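Local atomic coordinates of NADP-dependent 2-hydroxyacid dehydrogenase (Rhizobium etli, PDB entry 4XCV), a protein that probably interconverts 2-hydroxyacids and the matching 2-oxoacids, with NADP(H) as the redox cofactor. Residues Val4-Leu9 / Glu47-Leu52; Lys24-Asp29 / His296-Ile301; Lys193-Val198 / Lys218-Gly223. All coordinates share one frame; numbering follows the deposited sequence.

The three contacts sample the two parallel-sheet domains of a dehydrogenase, two in one and the third in the other. Contacts 1 and 2 share one hydrophobic core, their centres about 11 Å apart: Tyr50 CD2 meets Ile301 CD1 at 3.6 Å and Val8 CG2 meets Phe27 CD1 at 3.7 Å. Contact 1 joins two strands of the first sheet, and contact 2 packs helix 292-305 against the loop at 24-29. Contact 3 belongs to the NAD-binding domain, across the chain's centre, about 49 Å from contact 1 between centres; the nearest atoms of contacts 2 and 3 are about 22 Å apart. The bound NADPH lies about 11 Å from the Leu197 side chain.

Contact 1. Residues Val4-Leu9 / Glu47-Leu52; sequences VRPPVL and ETEYAL
Bends at chi2 (-55°) and chi3 (-62°) fold the Arg5 side chain round to the carboxylate of Glu49, whose own chain is extended beyond CG (chi2 -179°). In the salt bridge Arg5 NH2 reaches the syn lone pair of Glu49 OE1 at 2.8 Å, with that oxygen in the guanidinium plane, and Arg5 NE adds a weak bond to it. The side chains of Arg5 and Pro6 each cross that of Glu49 at about a right angle, and Pro6 CG lies 3.3 Å from Glu47 O. Water bridges the part before the strands: one molecule joins Pro6 O to Glu49 OE1, and two more link Pro7 O to Glu49 N and Thr48 OG1. Strands 8-12 and 50-54 follow, parallel neighbours in the sheet of what is probably the substrate-binding domain, as in relatives. Leu9 N bonds to Tyr50 O at 3.0 Å, Leu52 N to Leu9 O at 2.8 Å, and Leu9 CD2 rests 4.0 Å from Ala51 CB. Glu305 of helix 292-305 takes both Arg5 NH2 and Tyr50 OH, and Lys68 pairs with Glu49. Acidic and basic groups thus alternate from Lys68 through Glu49 and Arg5 to Glu305, which probably favours their charged forms.

Contact 2. Residues Lys24-Asp29 / His296-Ile301; sequences KTAFAD and HVEMQI
Over one face of the Phe27 ring stands Glu298 OE2, 4.2 Å above the ring plane and offset toward the rim, with ring and carboxylate turned 79° apart. At the ring's edge, Val297 CG1 approaches Phe27 CE1 to 3.8 Å. The aliphatic part of the glutamate shares the work, its CG lying 3.6 Å from Phe27 CD1. From there the Glu298 chain runs on extended (chi2 163°) and carries its carboxylate to the backbone of the loop, where Phe27 N donates to Glu298 OE2 at 2.9 Å. That bond is almost straight at 171°, although the donor comes from above the carboxylate plane. The helix involved, 292-305, lies near the end of the chain and returns to the first domain, as in other D-2-hydroxyacid dehydrogenases; Val297 and Ile301 also rest on Phe71 of its sheet. A leucine in place of Glu298 would probably leave the Phe27 amide without its carboxylate acceptor and Arg295, which pairs with Glu298 OE1, without its countercharge. Ile301 CD1 adds a looser touch, 4.2 Å from Phe27 CE1. One water donates to Thr25 O at 2.8 Å, accepts from Ala28 N, and sends a weak bond to Glu298 OE2.

Contact 3. Residues Lys193-Val198 / Lys218-Gly223; sequences KTDILV and KLRRDG
Arg220 grips Asp195 side-on, with one nitrogen for each carboxylate oxygen. Its NE donates to Asp195 OD1 at 3.0 Å and its NH2 to Asp195 OD2 at 2.9 Å, both bonds close to straight. The oxygens lie almost in the guanidinium plane, yet the two flat groups are not coplanar: their planes are 31° apart, and each nitrogen meets its oxygen from above the carboxylate plane. A bend at chi3 (64°) turns the end of the arginine to present this edge. Asp195 OD2 also accepts from the backbone amide of Thr142, so the buried carboxylate is held by three donors, which probably stabilises its negative charge. Lys193 O stands 3.3 Å above the plane of the Arg220 guanidinium, over its centre, where the N-H groups do not point at it; this is not a hydrogen bond, though the carbonyl's partial negative charge probably suits the cation. The backbone is tied as well, Arg220 N donating a hydrogen bond to Thr194 O at 3.0 Å, while Thr194 OG1 is hydrogen-bonded to Phe190 O and Lys193 NZ pairs with Glu180. Gly223 CA comes to 3.5 Å from Asp195 OD1. On the apolar side Leu219 CD2 touches Thr194 CB at 3.9 Å and Leu197 CD1 at 4.1 Å. Leu191 of helix 187-192 packs on both leucines, and strand 196-199 runs between strands 142-146 and 229-232 of the Rossmann-type sheet, so the loop carrying Arg220 closes over the start of a central strand.

Contact 1. Residues Val4-Leu9 / Glu47-Leu52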
loop_
_atom_site.group_PDB
_atom_site.type_symbol
_atom_site.label_atom_id
_atom_site.label_comp_id
_atom_site.label_asym_id
_atom_site.label_seq_id
_atom_site.Cartn_x
_atom_site.Cartn_y
_atom_site.Cartn_z
ATOM N N VAL A 4 47.995 -14.828 -5.054
ATOM C CA VAL A 4 46.962 -14.428 -6.056
ATOM C C VAL A 4 45.780 -15.376 -5.995
ATOM O O VAL A 4 45.915 -16.575 -6.242
ATOM C CB VAL A 4 47.491 -14.448 -7.520
ATOM C CG1 VAL A 4 46.472 -13.828 -8.454
ATOM C CG2 VAL A 4 48.823 -13.723 -7.617
ATOM N N ARG A 5 44.596 -14.845 -5.740
ATOM C CA ARG A 5 43.399 -15.697 -5.742
ATOM C C ARG A 5 42.932 -15.924 -7.179
ATOM O O ARG A 5 42.990 -15.000 -7.992
ATOM C CB ARG A 5 42.270 -15.003 -4.983
ATOM C CG ARG A 5 42.601 -14.659 -3.543
ATOM C CD ARG A 5 43.045 -15.884 -2.791
ATOM N NE ARG A 5 41.996 -16.890 -2.730
ATOM C CZ ARG A 5 41.512 -17.431 -1.608
ATOM N NH1 ARG A 5 41.961 -17.078 -0.401
ATOM N NH2 ARG A 5 40.541 -18.339 -1.703
ATOM N N PRO A 6 42.428 -17.117 -7.469
ATOM C CA PRO A 6 41.978 -17.318 -8.858
ATOM C C PRO A 6 40.681 -16.574 -9.175
ATOM O O PRO A 6 39.887 -16.289 -8.261
ATOM C CB PRO A 6 41.757 -18.819 -8.947
ATOM C CG PRO A 6 41.635 -19.277 -7.562
ATOM C CD PRO A 6 42.400 -18.354 -6.684
ATOM N N PRO A 7 40.444 -16.261 -10.455
ATOM C CA PRO A 7 39.235 -15.553 -10.799
ATOM C C PRO A 7 37.986 -16.423 -10.553
ATOM O O PRO A 7 38.052 -17.645 -10.505
ATOM C CB PRO A 7 39.402 -15.271 -12.295
ATOM C CG PRO A 7 40.372 -16.270 -12.760
ATOM C CD PRO A 7 41.318 -16.460 -11.604
ATOM N N VAL A 8 36.855 -15.737 -10.362
ATOM C CA VAL A 8 35.544 -16.367 -10.154
ATOM C C VAL A 8 34.917 -16.745 -11.490
ATOM O O VAL A 8 34.908 -15.950 -12.405
ATOM C CB VAL A 8 34.625 -15.387 -9.428
ATOM C CG1 VAL A 8 33.196 -15.915 -9.294
ATOM C CG2 VAL A 8 35.199 -14.990 -8.078
ATOM N N LEU A 9 34.436 -17.973 -11.595
ATOM C CA LEU A 9 33.748 -18.417 -12.816
ATOM C C LEU A 9 32.332 -17.846 -12.820
ATOM O O LEU A 9 31.623 -17.977 -11.833
ATOM C CB LEU A 9 33.720 -19.921 -12.838
ATOM C CG LEU A 9 33.129 -20.676 -14.011
ATOM C CD1 LEU A 9 33.627 -22.102 -13.955
ATOM C CD2 LEU A 9 31.610 -20.672 -13.987
ATOM N N GLU A 47 42.011 -24.335 -11.178
ATOM C CA GLU A 47 42.205 -23.606 -9.921
ATOM C C GLU A 47 40.929 -22.946 -9.408
ATOM O O GLU A 47 40.926 -22.429 -8.315
ATOM C CB GLU A 47 43.294 -22.554 -10.067
ATOM C CG GLU A 47 44.642 -23.133 -10.501
ATOM C CD GLU A 47 45.334 -23.913 -9.408
ATOM O OE1 GLU A 47 44.767 -24.035 -8.303
ATOM O OE2 GLU A 47 46.458 -24.414 -9.646
ATOM N N THR A 48 39.863 -22.985 -10.191
ATOM C CA THR A 48 38.667 -22.238 -9.860
ATOM C C THR A 48 38.033 -22.722 -8.570
ATOM O O THR A 48 37.797 -23.899 -8.427
ATOM C CB THR A 48 37.677 -22.346 -11.034
ATOM O OG1 THR A 48 38.370 -22.013 -12.245
ATOM C CG2 THR A 48 36.462 -21.424 -10.779
ATOM N N GLU A 49 37.778 -21.780 -7.664
ATOM C CA GLU A 49 37.195 -22.031 -6.331
ATOM C C GLU A 49 35.721 -21.735 -6.276
ATOM O O GLU A 49 34.989 -22.393 -5.522
ATOM C CB GLU A 49 37.866 -21.125 -5.273
ATOM C CG GLU A 49 39.346 -21.266 -5.193
ATOM C CD GLU A 49 39.901 -20.379 -4.139
ATOM O OE1 GLU A 49 39.938 -19.147 -4.287
ATOM O OE2 GLU A 49 40.243 -20.956 -3.093
ATOM N N TYR A 50 35.285 -20.676 -6.956
ATOM C CA TYR A 50 33.911 -20.191 -6.815
ATOM C C TYR A 50 33.287 -20.082 -8.185
ATOM O O TYR A 50 33.937 -19.586 -9.136
ATOM C CB TYR A 50 33.893 -18.821 -6.135
ATOM C CG TYR A 50 34.734 -18.743 -4.890
ATOM C CD1 TYR A 50 34.459 -19.555 -3.791
ATOM C CD2 TYR A 50 35.794 -17.879 -4.805
ATOM C CE1 TYR A 50 35.231 -19.487 -2.644
ATOM C CE2 TYR A 50 36.559 -17.790 -3.657
ATOM C CZ TYR A 50 36.297 -18.604 -2.580
ATOM O OH TYR A 50 37.049 -18.512 -1.421
ATOM N N ALA A 51 32.023 -20.488 -8.303
ATOM C CA ALA A 51 31.274 -20.371 -9.549
ATOM C C ALA A 51 29.950 -19.695 -9.258
ATOM O O ALA A 51 29.208 -20.134 -8.356
ATOM C CB ALA A 51 31.046 -21.711 -10.172
ATOM N N LEU A 52 29.611 -18.706 -10.062
ATOM C CA LEU A 52 28.341 -17.974 -10.049
ATOM C C LEU A 52 27.577 -18.436 -11.280
ATOM O O LEU A 52 28.015 -18.189 -12.421
ATOM C CB LEU A 52 28.625 -16.476 -10.088
ATOM C CG LEU A 52 27.445 -15.552 -10.252
ATOM C CD1 LEU A 52 26.372 -15.804 -9.204
ATOM C CD2 LEU A 52 27.937 -14.120 -10.241
HETATM O O HOH W 1 38.957 -20.441 -0.517
HETATM O O HOH W 2 38.820 -17.247 -6.001
HETATM O O HOH W 3 37.466 -18.849 -8.023
HETATM O O HOH W 4 39.583 -19.633 -11.690
#

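Contact 2. Residues Lys24-Asp29 / His296-Ile301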
loop_
_atom_site.group_PDB
_atom_site.type_symbol
_atom_site.label_atom_id
_atom_site.label_comp_id
_atom_site.label_asym_id
_atom_site.label_seq_id
_atom_site.Cartn_x
_atom_site.Cartn_y
_atom_site.Cartn_z
ATOM N N LYS A 24 33.388 -5.564 -15.205
ATOM C CA LYS A 24 34.523 -4.623 -15.262
ATOM C C LYS A 24 34.956 -4.189 -13.888
ATOM O O LYS A 24 36.112 -3.872 -13.697
ATOM C CB LYS A 24 34.184 -3.325 -16.011
ATOM C CG LYS A 24 33.930 -3.461 -17.494
ATOM C CD LYS A 24 33.568 -2.108 -18.084
ATOM C CE LYS A 24 33.181 -2.273 -19.532
ATOM N NZ LYS A 24 34.387 -2.511 -20.369
ATOM N N THR A 25 34.017 -4.118 -12.946
ATOM C CA THR A 25 34.329 -3.589 -11.608
ATOM C C THR A 25 34.145 -4.615 -10.482
ATOM O O THR A 25 34.355 -4.286 -9.306
ATOM C CB THR A 25 33.505 -2.338 -11.281
ATOM O OG1 THR A 25 32.101 -2.566 -11.377
ATOM C CG2 THR A 25 33.933 -1.186 -12.231
ATOM N N ALA A 26 33.782 -5.828 -10.831
ATOM C CA ALA A 26 33.522 -6.857 -9.837
ATOM C C ALA A 26 34.771 -7.674 -9.547
ATOM O O ALA A 26 35.672 -7.870 -10.378
ATOM C CB ALA A 26 32.442 -7.808 -10.302
ATOM N N PHE A 27 34.780 -8.261 -8.356
ATOM C CA PHE A 27 35.841 -9.188 -7.988
ATOM C C PHE A 27 37.221 -8.583 -8.190
ATOM O O PHE A 27 38.110 -9.222 -8.802
ATOM C CB PHE A 27 35.703 -10.494 -8.798
ATOM C CG PHE A 27 34.347 -11.153 -8.662
ATOM C CD1 PHE A 27 33.859 -11.566 -7.431
ATOM C CD2 PHE A 27 33.548 -11.376 -9.789
ATOM C CE1 PHE A 27 32.598 -12.132 -7.313
ATOM C CE2 PHE A 27 32.318 -11.953 -9.671
ATOM C CZ PHE A 27 31.835 -12.329 -8.445
ATOM N N ALA A 28 37.430 -7.333 -7.740
ATOM C CA ALA A 28 38.602 -6.592 -8.235
ATOM C C ALA A 28 39.943 -7.150 -7.802
ATOM O O ALA A 28 40.977 -6.821 -8.409
ATOM C CB ALA A 28 38.519 -5.116 -7.859
ATOM N N ASP A 29 39.965 -7.978 -6.774
ATOM C CA ASP A 29 41.210 -8.621 -6.351
ATOM C C ASP A 29 41.589 -9.866 -7.119
ATOM O O ASP A 29 42.676 -10.417 -6.889
ATOM C CB ASP A 29 41.194 -8.922 -4.843
ATOM C CG ASP A 29 40.095 -9.910 -4.431
ATOM O OD1 ASP A 29 39.150 -10.139 -5.231
ATOM O OD2 ASP A 29 40.129 -10.389 -3.259
ATOM N N HIS A 296 26.846 -9.255 -3.381
ATOM C CA HIS A 296 26.487 -10.391 -2.499
ATOM C C HIS A 296 27.528 -11.515 -2.554
ATOM O O HIS A 296 27.970 -12.048 -1.528
ATOM C CB HIS A 296 25.075 -10.876 -2.926
ATOM C CG HIS A 296 24.804 -12.320 -2.663
ATOM N ND1 HIS A 296 24.437 -12.813 -1.438
ATOM C CD2 HIS A 296 24.829 -13.381 -3.507
ATOM C CE1 HIS A 296 24.237 -14.117 -1.535
ATOM N NE2 HIS A 296 24.493 -14.488 -2.778
ATOM N N VAL A 297 27.939 -11.878 -3.765
ATOM C CA VAL A 297 28.889 -12.959 -3.922
ATOM C C VAL A 297 30.236 -12.565 -3.300
ATOM O O VAL A 297 30.893 -13.337 -2.582
ATOM C CB VAL A 297 29.074 -13.396 -5.393
ATOM C CG1 VAL A 297 30.197 -14.386 -5.477
ATOM C CG2 VAL A 297 27.777 -13.980 -5.938
ATOM N N GLU A 298 30.665 -11.331 -3.592
ATOM C CA GLU A 298 31.918 -10.817 -3.028
ATOM C C GLU A 298 31.916 -10.863 -1.481
ATOM O O GLU A 298 32.923 -11.238 -0.882
ATOM C CB GLU A 298 32.150 -9.390 -3.521
ATOM C CG GLU A 298 32.497 -9.290 -4.999
ATOM C CD GLU A 298 32.298 -7.871 -5.511
ATOM O OE1 GLU A 298 31.936 -6.951 -4.702
ATOM O OE2 GLU A 298 32.506 -7.633 -6.727
ATOM N N MET A 299 30.812 -10.483 -0.890
ATOM C CA MET A 299 30.684 -10.476 0.568
ATOM C C MET A 299 30.770 -11.879 1.114
ATOM O O MET A 299 31.394 -12.106 2.152
ATOM C CB MET A 299 29.369 -9.848 0.999
ATOM C CG MET A 299 28.974 -10.146 2.423
ATOM S SD MET A 299 27.619 -9.077 2.867
ATOM C CE MET A 299 26.804 -8.864 1.364
ATOM N N GLN A 300 30.100 -12.837 0.456
ATOM C CA GLN A 300 30.171 -14.220 0.942
ATOM C C GLN A 300 31.539 -14.828 0.798
ATOM O O GLN A 300 31.990 -15.603 1.640
ATOM C CB GLN A 300 29.072 -15.082 0.294
ATOM C CG GLN A 300 27.670 -14.608 0.661
ATOM C CD GLN A 300 27.378 -14.691 2.142
ATOM O OE1 GLN A 300 27.806 -15.618 2.821
ATOM N NE2 GLN A 300 26.704 -13.701 2.661
ATOM N N ILE A 301 32.230 -14.478 -0.296
ATOM C CA ILE A 301 33.633 -14.915 -0.462
ATOM C C ILE A 301 34.466 -14.349 0.675
ATOM O O ILE A 301 35.317 -15.097 1.212
ATOM C CB ILE A 301 34.153 -14.474 -1.844
ATOM C CG1 ILE A 301 33.541 -15.341 -2.917
ATOM C CG2 ILE A 301 35.687 -14.578 -1.916
ATOM C CD1 ILE A 301 33.811 -14.869 -4.351
HETATM O O HOH W 5 35.115 -5.407 -6.896
#

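Contact 3. Residues Lys193-Val198 / Lys218-Gly223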
loop_
_atom_site.group_PDB
_atom_site.type_symbol
_atom_site.label_atom_id
_atom_site.label_comp_id
_atom_site.label_asym_id
_atom_site.label_seq_id
_atom_site.Cartn_x
_atom_site.Cartn_y
_atom_site.Cartn_z
ATOM N N LYS A 193 -9.297 -20.082 6.887
ATOM C CA LYS A 193 -9.228 -18.811 7.606
ATOM C C LYS A 193 -8.763 -17.640 6.761
ATOM O O LYS A 193 -8.737 -16.526 7.258
ATOM C CB LYS A 193 -8.215 -18.939 8.785
ATOM C CG LYS A 193 -8.596 -19.890 9.886
ATOM C CD LYS A 193 -7.460 -20.171 10.877
ATOM C CE LYS A 193 -6.955 -18.929 11.608
ATOM N NZ LYS A 193 -7.831 -18.521 12.740
ATOM N N THR A 194 -8.352 -17.902 5.533
ATOM C CA THR A 194 -7.668 -16.910 4.693
ATOM C C THR A 194 -8.626 -16.233 3.694
ATOM O O THR A 194 -9.285 -16.912 2.922
ATOM C CB THR A 194 -6.506 -17.566 3.944
ATOM O OG1 THR A 194 -5.558 -18.040 4.893
ATOM C CG2 THR A 194 -5.823 -16.603 3.037
ATOM N N ASP A 195 -8.641 -14.906 3.741
ATOM C CA ASP A 195 -9.357 -14.066 2.756
ATOM C C ASP A 195 -8.459 -13.676 1.564
ATOM O O ASP A 195 -8.925 -13.629 0.438
ATOM C CB ASP A 195 -9.874 -12.809 3.423
ATOM C CG ASP A 195 -10.845 -13.095 4.536
ATOM O OD1 ASP A 195 -11.851 -13.829 4.308
ATOM O OD2 ASP A 195 -10.629 -12.549 5.653
ATOM N N ILE A 196 -7.221 -13.298 1.853
ATOM C CA ILE A 196 -6.238 -12.981 0.805
ATOM C C ILE A 196 -5.034 -13.887 1.010
ATOM O O ILE A 196 -4.371 -13.817 2.032
ATOM C CB ILE A 196 -5.801 -11.481 0.862
ATOM C CG1 ILE A 196 -6.989 -10.509 0.812
ATOM C CG2 ILE A 196 -4.755 -11.234 -0.217
ATOM C CD1 ILE A 196 -6.537 -9.061 0.915
ATOM N N LEU A 197 -4.803 -14.772 0.038
ATOM C CA LEU A 197 -3.667 -15.679 0.087
ATOM C C LEU A 197 -2.484 -14.968 -0.563
ATOM O O LEU A 197 -2.618 -14.546 -1.707
ATOM C CB LEU A 197 -3.997 -16.966 -0.661
ATOM C CG LEU A 197 -2.959 -18.107 -0.644
ATOM C CD1 LEU A 197 -3.639 -19.375 -1.196
ATOM C CD2 LEU A 197 -1.646 -17.796 -1.383
ATOM N N VAL A 198 -1.355 -14.857 0.143
ATOM C CA VAL A 198 -0.107 -14.321 -0.412
ATOM C C VAL A 198 0.927 -15.436 -0.537
ATOM O O VAL A 198 1.370 -15.974 0.461
ATOM C CB VAL A 198 0.417 -13.148 0.446
ATOM C CG1 VAL A 198 1.840 -12.713 0.048
ATOM C CG2 VAL A 198 -0.553 -11.986 0.381
ATOM N N LYS A 218 -10.857 -24.016 -1.113
ATOM C CA LYS A 218 -10.703 -24.107 0.355
ATOM C C LYS A 218 -10.546 -22.756 1.047
ATOM O O LYS A 218 -10.661 -22.664 2.265
ATOM C CB LYS A 218 -9.521 -24.999 0.683
ATOM C CG LYS A 218 -9.825 -26.459 0.383
ATOM C CD LYS A 218 -8.598 -27.298 0.662
ATOM C CE LYS A 218 -8.778 -28.759 0.361
ATOM N NZ LYS A 218 -7.392 -29.313 0.247
ATOM N N LEU A 219 -10.341 -21.690 0.290
ATOM C CA LEU A 219 -10.199 -20.358 0.882
ATOM C C LEU A 219 -11.507 -19.900 1.479
ATOM O O LEU A 219 -12.593 -20.388 1.113
ATOM C CB LEU A 219 -9.736 -19.363 -0.183
ATOM C CG LEU A 219 -8.279 -19.561 -0.607
ATOM C CD1 LEU A 219 -7.951 -18.758 -1.869
ATOM C CD2 LEU A 219 -7.320 -19.208 0.513
ATOM N N ARG A 220 -11.425 -18.951 2.400
ATOM C CA ARG A 220 -12.597 -18.520 3.120
ATOM C C ARG A 220 -13.658 -17.929 2.156
ATOM O O ARG A 220 -13.334 -16.994 1.390
ATOM C CB ARG A 220 -12.235 -17.545 4.236
ATOM C CG ARG A 220 -13.463 -17.145 5.016
ATOM C CD ARG A 220 -13.208 -16.804 6.462
ATOM N NE ARG A 220 -12.355 -15.647 6.639
ATOM C CZ ARG A 220 -11.884 -15.272 7.819
ATOM N NH1 ARG A 220 -12.199 -15.980 8.911
ATOM N NH2 ARG A 220 -11.102 -14.204 7.932
ATOM N N ARG A 221 -14.899 -18.443 2.247
ATOM C CA ARG A 221 -16.007 -18.006 1.346
ATOM C C ARG A 221 -16.921 -16.949 1.979
ATOM O O ARG A 221 -17.705 -16.310 1.252
ATOM C CB ARG A 221 -16.860 -19.188 0.920
ATOM C CG ARG A 221 -16.147 -20.123 -0.032
ATOM C CD ARG A 221 -16.848 -21.456 -0.133
ATOM N NE ARG A 221 -16.052 -22.334 -0.985
ATOM C CZ ARG A 221 -16.498 -23.409 -1.616
ATOM N NH1 ARG A 221 -17.776 -23.788 -1.520
ATOM N NH2 ARG A 221 -15.655 -24.097 -2.359
ATOM N N ASP A 222 -16.878 -16.776 3.295
ATOM C CA ASP A 222 -17.842 -15.899 3.926
ATOM C C ASP A 222 -17.163 -14.742 4.632
ATOM O O ASP A 222 -17.644 -14.256 5.656
ATOM C CB ASP A 222 -18.754 -16.695 4.874
ATOM C CG ASP A 222 -18.009 -17.322 6.058
ATOM O OD1 ASP A 222 -16.753 -17.301 6.100
ATOM O OD2 ASP A 222 -18.702 -17.857 6.956
ATOM N N GLY A 223 -16.043 -14.304 4.050
ATOM C CA GLY A 223 -15.245 -13.223 4.607
ATOM C C GLY A 223 -15.635 -11.813 4.171
ATOM O O GLY A 223 -16.542 -11.595 3.362
#